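Side-chain contacts in N-Acetyltransferase, PseH (Campylobacter jejuni subsp. jejuni PT14, PDB 4XPL), which probably catalyses the N-4 acetylation of a UDP-linked amino sugar by acetyl coenzyme A in the biosynthesis of pseudaminic acid, the sugar that modifies flagellin: residues 101-106 with 135-140; 129-134 with 147-152; 75-80 with 107-112. The protein carries 8 engineered substitutions. All coordinates share one frame; numbering follows the deposited sequence.

Interaction 1: residues 101-106 with 135-140; sequences ILMNEI and QQNHFT. With ACO (acetyl coenzyme *a), chain B.
A Schellman motif closes helix 128-136, and at this end Asn137 and Phe139 meet Met103 of helix 99-114. His138, with positive phi, is the C-prime residue. Its N bonds to Gln135 O at 3.1 Å, and Phe139 N bonds back to Tyr134 O. The turn brings the side chains of Asn137 and Phe139 round to the other helix.

Met103 does most of the touching. Its chain bends at chi2 and chi3 (-56° and -61°), which curls the methyl group toward the phenyl ring. Met103 CE lies 3.6 Å from Phe139 CE1, at an oblique approach to the ring. The two side chains come from opposite directions. Higher up the methionine chain, Met103 CB is 4.0 Å from Asn137 ND2, where the amide lies against the aliphatic part.

The amide is held by polar partners as well. Asn137 ND2 donates to Leu133 O in the last turn of helix 128-136. One water bridges helix 99-114 and the turn after helix 128-136, donating to Asn104 OD1 at 2.8 Å and to Asn137 OD1 at 2.7 Å. Both oxygens also accept from Gln100 NE2, so each has two donors.

Next to Asn137, Gln136 turns to the coenzyme. Its extended chain lets NE2 bond to O7A of the 3'-phosphate at 2.7 Å, nearly straight at 170°. The helix end is therefore part of the acetyl coenzyme A site.

Both helices lie against the central sheet of the GNAT fold. Met103 also rests on Leu89 of strand 84-91, and Leu133 and Tyr134 of helix 128-136 touch both residues. The Phe139 ring meets that of Phe87 and reaches Val151 and Leu153 of strand 148-154. Beyond it the chain enters strand 140-144, where Thr140 pairs with Tyr152.

Interaction 2: residues 129-134 with 147-152; sequences KALKLY and DFYYVY. Engineered in segment 147-152: Tyr150 (natural residue His), Val151 (natural residue Ile), Tyr152 (natural residue Cys). With ACO (acetyl coenzyme *a), chain B.
The ring of Tyr149 takes Leu131 at its edge, with Leu131 CD1 near the ring plane and 3.6 Å from Tyr149 CD2. The two side chains cross at about a right angle. Leu131 CD2 follows at 3.9 Å from Tyr149 CD2, so both methyls of the leucine touch the ring.

The ring of Tyr134 has Ala130 O over one face, 3.1 Å above the plane and offset toward the rim. Its chi2 of -6° turns the ring against this carbonyl of the preceding helical turn. Val151 CG2 comes in obliquely, 3.7 Å from Tyr134 CD2. Val151 is an engineered residue. Tyr134 also meets Phe87 edge-to-face and touches Val123 of strand 118-124.

Helix 128-136 is thereby packed on strand 148-154 of the GNAT sheet. Its other side lines the coenzyme. Lys129 CG is 3.4 Å from C8A of the adenine, and Lys132 CG is 3.5 Å from N3A. Tyr134 OH points to the pantetheine arm, 3.6 Å from C3P.

Between helix and strand there is no hydrogen bond. Apolar packing alone joins the two segments, buried at Tyr134 and Val151 and more open at Leu131 and Tyr149, while the phenol end of Tyr134 is directed to the acetyl-carrying arm.

Interaction 3: residues 75-80 with 107-112; sequences IDFVNI and IKYAFE
Aromatic contact comes first. Tyr109 CD2 lies over one face of the Phe77 ring, 3.7 Å from Phe77 CE1. The ring planes are at 36° and the centroids 5.2 Å apart, so the pair is oblique. Tyr109 CB is also 3.7 Å from Phe77 CZ, which puts the root of the tyrosine at the far end of the phenylalanine. Tyr109 CG stands opposite the backbone N (chi1 -168°), and this swings the ring from the helix toward the strand. Beyond the pair, Tyr109 meets Phe63 of strand 61-67 edge-to-face.

This is helix-on-sheet packing within the GNAT fold. Helix 99-114 forms the crossover between the parallel strands 84-91 and 118-124, and it packs on strand 70-78 as well.

Aliphatic contact is smaller. Ala110 CB sits 4.1 Å from Phe77 CE2, approaching the ring obliquely. Ile106, one turn earlier on the helix, also packs on Phe77, as does Cys85 of strand 84-91.

Hydrogen bonds stay within each element or its neighbours. In the helix, Phe111 N bonds to Ile107 O at 2.9 Å. In the sheet, the backbone of Phe77 pairs with Lys61, and that of Asp76 with Gly88.

How the interactions relate
From the N terminus, segment 75-80 comes first. Interaction 3 closes its loop when helix 99-114 reaches 107-112. Interaction 1 has by then opened at 101-106 of the same helix, so these two cross. Interaction 1 closes at 135-140, at the end of helix 128-136. Interaction 2 opens at 129-134, before that closure, and closes at 147-152, so it crosses interaction 1. Interactions 2 and 3 are in series. Interaction 1 touches both others: Ile106 packs on Ile75, and the Phe139 ring packs against Tyr152. Interaction 3 ties helix 99-114 to strand 70-78, interaction 2 ties helix 128-136 to strand 148-154, and interaction 1 joins helix 99-114 to the end of helix 128-136. Interactions 1 and 2 reach the coenzyme.

Interaction 1: residues 101-106 with 135-140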
# COMPACT_ATOMS: atom_id res chain seq x y z
N ILE A 101 11.43 3.68 -0.76
CA ILE A 101 11.27 2.89 -1.96
C ILE A 101 9.81 2.61 -2.24
O ILE A 101 9.32 2.79 -3.36
CB ILE A 101 11.99 1.54 -1.83
CG1 ILE A 101 13.49 1.81 -1.68
CG2 ILE A 101 11.65 0.67 -3.05
CD1 ILE A 101 14.39 0.55 -1.56
N LEU A 102 9.08 2.18 -1.21
CA LEU A 102 7.65 1.95 -1.34
C LEU A 102 6.90 3.21 -1.74
O LEU A 102 5.99 3.15 -2.58
CB LEU A 102 7.06 1.36 -0.07
CG LEU A 102 7.69 0.09 0.51
CD1 LEU A 102 6.98 -0.37 1.81
CD2 LEU A 102 7.72 -1.03 -0.55
N MET A 103 7.29 4.34 -1.15
CA MET A 103 6.69 5.65 -1.48
C MET A 103 6.98 6.05 -2.93
O MET A 103 6.09 6.54 -3.64
CB MET A 103 7.19 6.75 -0.53
CG MET A 103 6.65 6.71 0.88
SD MET A 103 4.84 6.75 0.96
CE MET A 103 4.53 8.35 0.18
N ASN A 104 8.21 5.85 -3.39
CA ASN A 104 8.51 6.09 -4.80
C ASN A 104 7.59 5.28 -5.71
O ASN A 104 7.10 5.80 -6.70
CB ASN A 104 9.97 5.71 -5.17
CG ASN A 104 11.01 6.68 -4.60
OD1 ASN A 104 10.71 7.86 -4.28
ND2 ASN A 104 12.24 6.17 -4.44
N GLU A 105 7.43 4.00 -5.41
CA GLU A 105 6.56 3.14 -6.19
C GLU A 105 5.10 3.55 -6.16
O GLU A 105 4.41 3.49 -7.18
CB GLU A 105 6.69 1.68 -5.75
CG GLU A 105 8.04 1.08 -5.98
CD GLU A 105 8.50 1.15 -7.44
OE1 GLU A 105 7.72 0.74 -8.32
OE2 GLU A 105 9.62 1.63 -7.69
N ILE A 106 4.62 3.94 -4.99
CA ILE A 106 3.24 4.39 -4.83
C ILE A 106 2.98 5.60 -5.72
O ILE A 106 1.98 5.64 -6.44
CB ILE A 106 2.91 4.75 -3.35
CG1 ILE A 106 2.69 3.46 -2.53
CG2 ILE A 106 1.64 5.66 -3.26
CD1 ILE A 106 3.02 3.58 -1.08
N GLN A 135 5.55 13.59 4.70
CA GLN A 135 6.02 14.98 4.65
C GLN A 135 7.27 15.07 3.78
O GLN A 135 7.44 16.02 3.01
CB GLN A 135 6.33 15.51 6.06
CG GLN A 135 7.07 16.84 6.10
CD GLN A 135 8.47 16.72 6.66
OE1 GLN A 135 8.65 16.72 7.90
NE2 GLN A 135 9.47 16.64 5.78
N GLN A 136 8.16 14.09 3.91
CA GLN A 136 9.39 14.09 3.10
C GLN A 136 9.10 13.94 1.60
O GLN A 136 9.91 14.33 0.78
CB GLN A 136 10.34 12.98 3.55
CG GLN A 136 11.02 13.28 4.87
CD GLN A 136 11.87 12.15 5.40
OE1 GLN A 136 12.74 12.37 6.24
NE2 GLN A 136 11.63 10.94 4.93
N ASN A 137 7.96 13.37 1.25
CA ASN A 137 7.55 13.23 -0.15
C ASN A 137 6.49 14.28 -0.58
O ASN A 137 5.75 14.10 -1.57
CB ASN A 137 7.06 11.80 -0.39
CG ASN A 137 8.19 10.79 -0.41
OD1 ASN A 137 8.80 10.58 -1.44
ND2 ASN A 137 8.53 10.24 0.76
N HIS A 138 6.51 15.40 0.14
CA HIS A 138 5.74 16.64 -0.15
C HIS A 138 4.24 16.55 0.06
O HIS A 138 3.48 17.41 -0.42
CB HIS A 138 6.07 17.22 -1.54
CG HIS A 138 7.53 17.22 -1.85
ND1 HIS A 138 8.48 17.60 -0.93
CD2 HIS A 138 8.19 16.93 -2.99
CE1 HIS A 138 9.68 17.52 -1.48
NE2 HIS A 138 9.53 17.12 -2.73
N PHE A 139 3.81 15.55 0.84
CA PHE A 139 2.44 15.50 1.30
C PHE A 139 2.13 16.65 2.26
O PHE A 139 2.99 17.15 2.98
CB PHE A 139 2.12 14.14 1.95
CG PHE A 139 1.91 13.04 0.96
CD1 PHE A 139 2.99 12.40 0.36
CD2 PHE A 139 0.63 12.67 0.57
CE1 PHE A 139 2.81 11.41 -0.56
CE2 PHE A 139 0.45 11.69 -0.35
CZ PHE A 139 1.54 11.04 -0.91
N THR A 140 0.89 17.08 2.24
CA THR A 140 0.46 18.13 3.13
C THR A 140 -0.80 17.67 3.88
O THR A 140 -1.67 17.00 3.32
CB THR A 140 0.35 19.49 2.37
OG1 THR A 140 -0.57 19.39 1.29
CG2 THR A 140 1.69 19.90 1.75
N1A ACO B . 9.50 11.40 14.46
C2A ACO B . 9.90 11.77 13.23
N3A ACO B . 10.53 10.92 12.38
C4A ACO B . 10.79 9.63 12.72
C5A ACO B . 10.37 9.15 14.05
C6A ACO B . 9.69 10.14 14.93
N6A ACO B . 9.27 9.81 16.18
N7A ACO B . 10.75 7.85 14.11
C8A ACO B . 11.36 7.53 12.94
N9A ACO B . 11.37 8.59 12.11
C1B ACO B . 11.93 8.68 10.72
C2B ACO B . 13.20 7.87 10.50
O2B ACO B . 14.35 8.54 11.02
C3B ACO B . 13.21 7.79 8.98
O3B ACO B . 13.81 8.98 8.48
P3B ACO B . 14.35 9.16 6.97
O7A ACO B . 13.14 8.96 6.06
O8A ACO B . 14.84 10.59 6.97
O9A ACO B . 15.45 8.12 6.81
C4B ACO B . 11.74 7.68 8.60
O4B ACO B . 11.00 8.20 9.72
C5B ACO B . 11.33 6.23 8.29
O5B ACO B . 11.76 5.34 9.33
P1A ACO B . 12.34 3.85 9.06
O1A ACO B . 12.63 3.17 10.37
O2A ACO B . 13.39 3.90 7.98
O3A ACO B . 11.04 3.02 8.59
P2A ACO B . 10.79 2.51 7.10
O4A ACO B . 11.13 3.62 6.14
O5A ACO B . 11.52 1.19 6.97
O6A ACO B . 9.22 2.14 7.13
CBP ACO B . 6.88 2.36 7.23
CCP ACO B . 8.19 3.10 7.33
CDP ACO B . 6.79 1.72 5.81
CEP ACO B . 5.73 3.34 7.46
CAP ACO B . 6.89 1.28 8.32
OAP ACO B . 7.08 1.88 9.63
C9P ACO B . 5.64 0.45 8.34
O9P ACO B . 5.45 -0.43 7.51
N8P ACO B . 4.79 0.72 9.34
C7P ACO B . 3.58 -0.07 9.54
C6P ACO B . 2.56 0.18 8.42
C5P ACO B . 2.14 1.63 8.35
O5P ACO B . 2.01 2.31 9.37
N4P ACO B . 1.88 2.13 7.14
C3P ACO B . 1.23 3.44 7.01
C2P ACO B . -0.30 3.31 7.16
S1P ACO B . -0.90 2.39 5.75
C ACO B . -1.18 0.84 6.28
O ACO B . -0.92 0.52 7.45
CH3 ACO B . -1.71 -0.15 5.27
O HOH W 1 8.85 9.94 -4.11

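Interaction 2: residues 129-134 with 147-152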
# COMPACT_ATOMS: atom_id res chain seq x y z
N LYS A 129 6.45 7.78 12.13
CA LYS A 129 7.25 7.25 11.04
C LYS A 129 6.55 7.53 9.73
O LYS A 129 7.16 8.04 8.81
CB LYS A 129 7.54 5.74 11.19
CG LYS A 129 8.77 5.46 12.02
CD LYS A 129 9.33 4.07 11.82
CE LYS A 129 8.61 3.02 12.65
NZ LYS A 129 9.63 2.11 13.29
N ALA A 130 5.27 7.19 9.65
CA ALA A 130 4.53 7.37 8.41
C ALA A 130 4.38 8.85 8.07
O ALA A 130 4.54 9.26 6.90
CB ALA A 130 3.17 6.67 8.48
N LEU A 131 4.03 9.66 9.06
CA LEU A 131 3.89 11.10 8.82
C LEU A 131 5.16 11.74 8.28
O LEU A 131 5.10 12.46 7.30
CB LEU A 131 3.47 11.82 10.08
CG LEU A 131 2.02 11.57 10.43
CD1 LEU A 131 1.77 11.96 11.94
CD2 LEU A 131 1.14 12.34 9.45
N LYS A 132 6.28 11.47 8.91
CA LYS A 132 7.56 12.00 8.46
C LYS A 132 7.84 11.60 7.00
O LYS A 132 8.30 12.41 6.17
CB LYS A 132 8.66 11.45 9.37
CG LYS A 132 10.09 11.97 9.08
CD LYS A 132 10.09 13.49 9.08
CE LYS A 132 11.44 14.09 9.38
NZ LYS A 132 11.20 15.48 9.92
N LEU A 133 7.54 10.35 6.68
CA LEU A 133 7.79 9.82 5.35
C LEU A 133 6.94 10.56 4.33
O LEU A 133 7.42 10.92 3.27
CB LEU A 133 7.46 8.33 5.34
CG LEU A 133 8.00 7.53 4.20
CD1 LEU A 133 9.53 7.67 4.14
CD2 LEU A 133 7.54 6.08 4.39
N TYR A 134 5.67 10.77 4.67
CA TYR A 134 4.73 11.49 3.79
C TYR A 134 5.16 12.95 3.60
O TYR A 134 5.15 13.47 2.48
CB TYR A 134 3.30 11.42 4.35
CG TYR A 134 2.71 10.01 4.41
CD1 TYR A 134 3.39 8.91 3.87
CD2 TYR A 134 1.48 9.77 5.02
CE1 TYR A 134 2.87 7.64 3.94
CE2 TYR A 134 0.94 8.46 5.07
CZ TYR A 134 1.64 7.42 4.53
OH TYR A 134 1.13 6.13 4.58
N ASP A 147 -9.00 10.79 15.48
CA ASP A 147 -8.04 9.71 15.32
C ASP A 147 -6.93 9.99 14.30
O ASP A 147 -5.78 9.55 14.49
CB ASP A 147 -8.76 8.44 14.84
CG ASP A 147 -9.86 7.99 15.76
OD1 ASP A 147 -9.57 7.70 16.94
OD2 ASP A 147 -11.01 7.91 15.28
N PHE A 148 -7.28 10.69 13.21
CA PHE A 148 -6.43 10.69 12.02
C PHE A 148 -5.95 12.07 11.58
O PHE A 148 -6.60 13.09 11.83
CB PHE A 148 -7.20 10.04 10.85
CG PHE A 148 -7.67 8.64 11.13
CD1 PHE A 148 -6.76 7.59 11.23
CD2 PHE A 148 -9.03 8.36 11.27
CE1 PHE A 148 -7.18 6.28 11.48
CE2 PHE A 148 -9.46 7.05 11.53
CZ PHE A 148 -8.53 6.01 11.64
N TYR A 149 -4.78 12.09 10.94
CA TYR A 149 -4.42 13.17 10.04
C TYR A 149 -4.72 12.68 8.64
O TYR A 149 -4.46 11.51 8.33
CB TYR A 149 -2.94 13.54 10.12
CG TYR A 149 -2.51 14.16 11.41
CD1 TYR A 149 -3.17 15.27 11.94
CD2 TYR A 149 -1.44 13.65 12.12
CE1 TYR A 149 -2.77 15.84 13.13
CE2 TYR A 149 -1.02 14.20 13.29
CZ TYR A 149 -1.70 15.29 13.81
OH TYR A 149 -1.28 15.84 15.00
N TYR A 150 -5.17 13.59 7.79
CA TYR A 150 -5.48 13.28 6.39
C TYR A 150 -4.49 14.06 5.53
O TYR A 150 -4.34 15.28 5.73
CB TYR A 150 -6.93 13.73 6.06
CG TYR A 150 -7.99 12.96 6.82
CD1 TYR A 150 -8.36 13.34 8.10
CD2 TYR A 150 -8.62 11.85 6.24
CE1 TYR A 150 -9.31 12.62 8.82
CE2 TYR A 150 -9.58 11.13 6.94
CZ TYR A 150 -9.91 11.52 8.24
OH TYR A 150 -10.86 10.81 8.94
N VAL A 151 -3.78 13.38 4.62
CA VAL A 151 -2.77 14.03 3.79
C VAL A 151 -3.04 13.85 2.31
O VAL A 151 -3.75 12.91 1.88
CB VAL A 151 -1.31 13.52 4.11
CG1 VAL A 151 -0.96 13.82 5.53
CG2 VAL A 151 -1.16 12.04 3.82
N TYR A 152 -2.52 14.78 1.52
CA TYR A 152 -2.64 14.69 0.09
C TYR A 152 -1.39 15.18 -0.63
O TYR A 152 -0.62 15.97 -0.11
CB TYR A 152 -3.85 15.48 -0.44
CG TYR A 152 -3.58 16.96 -0.61
CD1 TYR A 152 -3.66 17.84 0.47
CD2 TYR A 152 -3.21 17.48 -1.85
CE1 TYR A 152 -3.39 19.20 0.31
CE2 TYR A 152 -2.94 18.84 -2.00
CZ TYR A 152 -3.01 19.68 -0.92
OH TYR A 152 -2.75 21.02 -1.07
N1A ACO B . 9.50 11.40 14.46
C2A ACO B . 9.90 11.77 13.23
N3A ACO B . 10.53 10.92 12.38
C4A ACO B . 10.79 9.63 12.72
C5A ACO B . 10.37 9.15 14.05
C6A ACO B . 9.69 10.14 14.93
N6A ACO B . 9.27 9.81 16.18
N7A ACO B . 10.75 7.85 14.11
C8A ACO B . 11.36 7.53 12.94
N9A ACO B . 11.37 8.59 12.11
C1B ACO B . 11.93 8.68 10.72
C2B ACO B . 13.20 7.87 10.50
O2B ACO B . 14.35 8.54 11.02
C3B ACO B . 13.21 7.79 8.98
O3B ACO B . 13.81 8.98 8.48
P3B ACO B . 14.35 9.16 6.97
O7A ACO B . 13.14 8.96 6.06
O8A ACO B . 14.84 10.59 6.97
O9A ACO B . 15.45 8.12 6.81
C4B ACO B . 11.74 7.68 8.60
O4B ACO B . 11.00 8.20 9.72
C5B ACO B . 11.33 6.23 8.29
O5B ACO B . 11.76 5.34 9.33
P1A ACO B . 12.34 3.85 9.06
O1A ACO B . 12.63 3.17 10.37
O2A ACO B . 13.39 3.90 7.98
O3A ACO B . 11.04 3.02 8.59
P2A ACO B . 10.79 2.51 7.10
O4A ACO B . 11.13 3.62 6.14
O5A ACO B . 11.52 1.19 6.97
O6A ACO B . 9.22 2.14 7.13
CBP ACO B . 6.88 2.36 7.23
CCP ACO B . 8.19 3.10 7.33
CDP ACO B . 6.79 1.72 5.81
CEP ACO B . 5.73 3.34 7.46
CAP ACO B . 6.89 1.28 8.32
OAP ACO B . 7.08 1.88 9.63
C9P ACO B . 5.64 0.45 8.34
O9P ACO B . 5.45 -0.43 7.51
N8P ACO B . 4.79 0.72 9.34
C7P ACO B . 3.58 -0.07 9.54
C6P ACO B . 2.56 0.18 8.42
C5P ACO B . 2.14 1.63 8.35
O5P ACO B . 2.01 2.31 9.37
N4P ACO B . 1.88 2.13 7.14
C3P ACO B . 1.23 3.44 7.01
C2P ACO B . -0.30 3.31 7.16
S1P ACO B . -0.90 2.39 5.75
C ACO B . -1.18 0.84 6.28
O ACO B . -0.92 0.52 7.45
CH3 ACO B . -1.71 -0.15 5.27

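Interaction 3: residues 75-80 with 107-112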
# COMPACT_ATOMS: atom_id res chain seq x y z
N ILE A 75 2.30 -2.52 -1.05
CA ILE A 75 1.63 -1.25 -1.24
C ILE A 75 0.21 -1.46 -1.72
O ILE A 75 -0.10 -2.49 -2.26
CB ILE A 75 2.42 -0.31 -2.21
CG1 ILE A 75 2.54 -0.91 -3.61
CG2 ILE A 75 3.79 0.03 -1.63
CD1 ILE A 75 3.13 0.07 -4.67
N ASP A 76 -0.66 -0.47 -1.49
CA ASP A 76 -2.01 -0.58 -1.89
C ASP A 76 -2.61 0.75 -2.25
O ASP A 76 -2.20 1.84 -1.75
CB ASP A 76 -2.89 -1.32 -0.86
CG ASP A 76 -3.15 -0.51 0.37
OD1 ASP A 76 -4.14 0.25 0.39
OD2 ASP A 76 -2.36 -0.66 1.32
N PHE A 77 -3.61 0.63 -3.13
CA PHE A 77 -4.39 1.75 -3.62
C PHE A 77 -5.85 1.36 -3.50
O PHE A 77 -6.24 0.30 -3.97
CB PHE A 77 -4.03 2.01 -5.08
CG PHE A 77 -2.57 2.15 -5.34
CD1 PHE A 77 -1.79 1.03 -5.64
CD2 PHE A 77 -1.97 3.39 -5.35
CE1 PHE A 77 -0.44 1.17 -5.88
CE2 PHE A 77 -0.64 3.54 -5.64
CZ PHE A 77 0.14 2.45 -5.89
N VAL A 78 -6.64 2.16 -2.78
CA VAL A 78 -8.03 1.89 -2.58
C VAL A 78 -8.83 3.16 -2.88
O VAL A 78 -8.26 4.28 -2.97
CB VAL A 78 -8.29 1.32 -1.15
CG1 VAL A 78 -7.41 0.08 -0.92
CG2 VAL A 78 -8.06 2.37 -0.02
N ASN A 79 -10.13 2.97 -3.08
CA ASN A 79 -11.04 4.05 -3.48
C ASN A 79 -10.52 4.71 -4.75
O ASN A 79 -10.52 5.92 -4.87
CB ASN A 79 -11.20 5.09 -2.38
CG ASN A 79 -11.81 4.52 -1.11
OD1 ASN A 79 -12.90 3.98 -1.12
ND2 ASN A 79 -11.09 4.65 -0.01
N ILE A 80 -10.06 3.90 -5.69
CA ILE A 80 -9.52 4.43 -6.92
C ILE A 80 -10.64 4.98 -7.78
O ILE A 80 -11.64 4.30 -8.03
CB ILE A 80 -8.77 3.37 -7.75
CG1 ILE A 80 -7.63 2.76 -6.94
CG2 ILE A 80 -8.30 3.99 -9.07
CD1 ILE A 80 -7.03 1.50 -7.59
N ILE A 107 3.85 6.60 -5.64
CA ILE A 107 3.65 7.85 -6.37
C ILE A 107 3.78 7.63 -7.88
O ILE A 107 2.91 8.09 -8.67
CB ILE A 107 4.61 8.97 -5.84
CG1 ILE A 107 4.30 9.26 -4.36
CG2 ILE A 107 4.51 10.21 -6.68
CD1 ILE A 107 5.31 10.13 -3.65
N LYS A 108 4.82 6.90 -8.29
CA LYS A 108 4.97 6.56 -9.69
C LYS A 108 3.75 5.83 -10.24
O LYS A 108 3.18 6.21 -11.27
CB LYS A 108 6.25 5.72 -9.90
CG LYS A 108 6.54 5.42 -11.36
CD LYS A 108 7.93 4.73 -11.52
CE LYS A 108 8.22 4.42 -12.99
NZ LYS A 108 9.65 4.00 -13.22
N TYR A 109 3.32 4.77 -9.55
CA TYR A 109 2.19 3.98 -10.03
C TYR A 109 0.91 4.81 -10.08
O TYR A 109 0.16 4.77 -11.04
CB TYR A 109 1.96 2.73 -9.15
CG TYR A 109 0.99 1.78 -9.80
CD1 TYR A 109 1.44 0.83 -10.69
CD2 TYR A 109 -0.37 1.80 -9.50
CE1 TYR A 109 0.56 -0.05 -11.32
CE2 TYR A 109 -1.26 0.93 -10.13
CZ TYR A 109 -0.79 0.00 -11.02
OH TYR A 109 -1.65 -0.89 -11.63
N ALA A 110 0.65 5.57 -9.04
CA ALA A 110 -0.55 6.43 -9.03
C ALA A 110 -0.54 7.47 -10.16
O ALA A 110 -1.54 7.63 -10.88
CB ALA A 110 -0.66 7.13 -7.69
N PHE A 111 0.58 8.16 -10.34
CA PHE A 111 0.65 9.22 -11.33
C PHE A 111 0.80 8.68 -12.76
O PHE A 111 0.20 9.24 -13.66
CB PHE A 111 1.81 10.18 -11.03
CG PHE A 111 1.57 11.10 -9.86
CD1 PHE A 111 0.34 11.22 -9.25
CD2 PHE A 111 2.61 11.89 -9.39
CE1 PHE A 111 0.13 12.10 -8.18
CE2 PHE A 111 2.42 12.77 -8.30
CZ PHE A 111 1.19 12.86 -7.70
N GLU A 112 1.58 7.63 -12.96
CA GLU A 112 1.89 7.14 -14.29
C GLU A 112 0.97 6.02 -14.81
O GLU A 112 0.68 5.97 -16.02
CB GLU A 112 3.35 6.67 -14.39
CG GLU A 112 4.37 7.79 -14.20
CD GLU A 112 5.81 7.36 -14.47
OE1 GLU A 112 6.02 6.30 -15.12
OE2 GLU A 112 6.74 8.09 -14.04